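PDB 2NQL: Isomerase/lactonizing enzyme from Agrobacterium fabrum str. C58, which belongs to the enolase superfamily, in the mandelate racemase and muconate lactonizing enzyme group, and binds a sodium ion in its barrel domain. Local coordinates for residues A[181-185]-A[237-241]. Residues are numbered along the deposited sequence.
Sequences NAFKF and WFAEA. With NA (sodium ion), chain G.
Residues 182-185 are in beta conformation, and the direction from Ala182 to Lys184 lies 32° from that of 237 to 240. Trp237 is near-helical (-62/-55), Phe238 to Glu240 are extended, and Ala241 has positive phi (50/59). The backbones stay apart, the nearest CA pair being Ala182 and Trp237 at 8.7 Å, so chiefly side chains bridge the gap. Lys184 (t, t, p, t) bends at chi3 to form a salt bridge from NZ to Glu240 OE1, 2.7 Å. Glu240 (chi1 t, chi2 t) turns its other oxygen to the metal, OE2 lying 2.3 Å from the sodium ion, which two waters and Glu266 also bind. Van der Waals contacts follow. Trp237 (chi1 t) brings CZ3 within 3.7 Å of Ala182 CB, and its ring edge, at CE3, lies 3.8 Å from Phe183 O. Lys184 CD passes 4.1 Å from Phe238 CE1. A lysine joined to a metal-binding carboxylate inside the barrel is consistent with an enolase-superfamily active site. Strand 210-214 lies between the two segments, parallel to both strands; strand 152-158 flanks 182-186, and helix 194-205 covers Phe183 and Phe185.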
loop_
_atom_site.group_PDB
_atom_site.type_symbol
_atom_site.label_atom_id
_atom_site.label_comp_id
_atom_site.label_asym_id
_atom_site.label_seq_id
_atom_site.Cartn_x
_atom_site.Cartn_y
_atom_site.Cartn_z
ATOM N N ASN A 181 -16.841 -31.184 -4.480
ATOM C CA ASN A 181 -15.766 -32.131 -4.729
ATOM C C ASN A 181 -14.389 -31.549 -4.428
ATOM O O ASN A 181 -13.369 -32.236 -4.543
ATOM C CB ASN A 181 -15.824 -32.606 -6.186
ATOM C CG ASN A 181 -17.085 -33.392 -6.496
ATOM O OD1 ASN A 181 -17.827 -33.055 -7.421
ATOM N ND2 ASN A 181 -17.332 -34.446 -5.725
ATOM N N ALA A 182 -14.367 -30.273 -4.053
ATOM C CA ALA A 182 -13.126 -29.561 -3.830
ATOM C C ALA A 182 -13.191 -28.775 -2.516
ATOM O O ALA A 182 -14.241 -28.223 -2.158
ATOM C CB ALA A 182 -12.801 -28.673 -5.036
ATOM N N PHE A 183 -12.084 -28.812 -1.771
ATOM C CA PHE A 183 -12.033 -28.425 -0.357
ATOM C C PHE A 183 -10.691 -27.777 -0.069
ATOM O O PHE A 183 -9.677 -28.104 -0.707
ATOM C CB PHE A 183 -12.166 -29.659 0.568
ATOM C CG PHE A 183 -13.411 -30.457 0.330
ATOM C CD1 PHE A 183 -14.585 -30.162 1.034
ATOM C CD2 PHE A 183 -13.428 -31.472 -0.640
ATOM C CE1 PHE A 183 -15.763 -30.888 0.800
ATOM C CE2 PHE A 183 -14.606 -32.190 -0.899
ATOM C CZ PHE A 183 -15.764 -31.909 -0.178
ATOM N N LYS A 184 -10.676 -26.879 0.912
ATOM C CA LYS A 184 -9.414 -26.307 1.372
ATOM C C LYS A 184 -9.444 -26.208 2.884
ATOM O O LYS A 184 -10.479 -25.847 3.466
ATOM C CB LYS A 184 -9.160 -24.931 0.708
ATOM C CG LYS A 184 -7.827 -24.287 1.105
ATOM C CD LYS A 184 -7.579 -22.963 0.360
ATOM C CE LYS A 184 -8.342 -21.806 0.982
ATOM N NZ LYS A 184 -8.175 -20.610 0.134
ATOM N N PHE A 185 -8.315 -26.522 3.520
ATOM C CA PHE A 185 -8.198 -26.375 4.967
ATOM C C PHE A 185 -7.072 -25.415 5.328
ATOM O O PHE A 185 -6.127 -25.242 4.548
ATOM C CB PHE A 185 -8.017 -27.739 5.656
ATOM C CG PHE A 185 -6.645 -28.323 5.501
ATOM C CD1 PHE A 185 -5.658 -28.101 6.471
ATOM C CD2 PHE A 185 -6.324 -29.089 4.379
ATOM C CE1 PHE A 185 -4.370 -28.640 6.319
ATOM C CE2 PHE A 185 -5.023 -29.618 4.214
ATOM C CZ PHE A 185 -4.056 -29.395 5.192
ATOM N N TRP A 237 -4.042 -30.663 -3.636
ATOM C CA TRP A 237 -4.468 -29.960 -4.838
ATOM C C TRP A 237 -3.547 -28.774 -5.119
ATOM O O TRP A 237 -2.998 -28.661 -6.219
ATOM C CB TRP A 237 -5.924 -29.517 -4.618
ATOM C CG TRP A 237 -6.587 -28.641 -5.633
ATOM C CD1 TRP A 237 -6.247 -28.446 -6.940
ATOM C CD2 TRP A 237 -7.759 -27.868 -5.400
ATOM N NE1 TRP A 237 -7.135 -27.574 -7.536
ATOM C CE2 TRP A 237 -8.076 -27.208 -6.609
ATOM C CE3 TRP A 237 -8.574 -27.656 -4.269
ATOM C CZ2 TRP A 237 -9.155 -26.336 -6.721
ATOM C CZ3 TRP A 237 -9.664 -26.798 -4.380
ATOM C CH2 TRP A 237 -9.954 -26.160 -5.609
ATOM N N PHE A 238 -3.393 -27.897 -4.132
ATOM C CA PHE A 238 -2.372 -26.861 -4.171
ATOM C C PHE A 238 -1.922 -26.496 -2.761
ATOM O O PHE A 238 -2.621 -26.796 -1.774
ATOM C CB PHE A 238 -2.825 -25.635 -4.982
ATOM C CG PHE A 238 -4.103 -24.977 -4.479
ATOM C CD1 PHE A 238 -4.075 -24.086 -3.402
ATOM C CD2 PHE A 238 -5.319 -25.215 -5.113
ATOM C CE1 PHE A 238 -5.248 -23.444 -2.948
ATOM C CE2 PHE A 238 -6.501 -24.587 -4.675
ATOM C CZ PHE A 238 -6.463 -23.705 -3.572
ATOM N N ALA A 239 -0.756 -25.855 -2.673
ATOM C CA ALA A 239 -0.269 -25.271 -1.426
ATOM C C ALA A 239 -0.350 -23.762 -1.601
ATOM O O ALA A 239 0.269 -23.207 -2.498
ATOM C CB ALA A 239 1.177 -25.716 -1.140
ATOM N N GLU A 240 -1.166 -23.124 -0.769
ATOM C CA GLU A 240 -1.433 -21.692 -0.918
ATOM C C GLU A 240 -0.600 -20.905 0.102
ATOM O O GLU A 240 -0.457 -21.339 1.249
ATOM C CB GLU A 240 -2.935 -21.431 -0.757
ATOM C CG GLU A 240 -3.292 -20.011 -0.360
ATOM C CD GLU A 240 -4.775 -19.830 -0.112
ATOM O OE1 GLU A 240 -5.580 -20.667 -0.553
ATOM O OE2 GLU A 240 -5.168 -18.793 0.476
ATOM N N ALA A 241 -0.061 -19.756 -0.324
ATOM C CA ALA A 241 0.619 -18.791 0.578
ATOM C C ALA A 241 1.677 -19.475 1.470
ATOM O O ALA A 241 1.565 -19.470 2.712
ATOM C CB ALA A 241 -0.417 -18.013 1.433
HETATM NA NA NA G . -6.351 -17.254 -0.693
HETATM O O HOH W 1 -3.877 -16.371 -1.945
HETATM O O HOH W 2 -8.215 -18.242 -1.779
#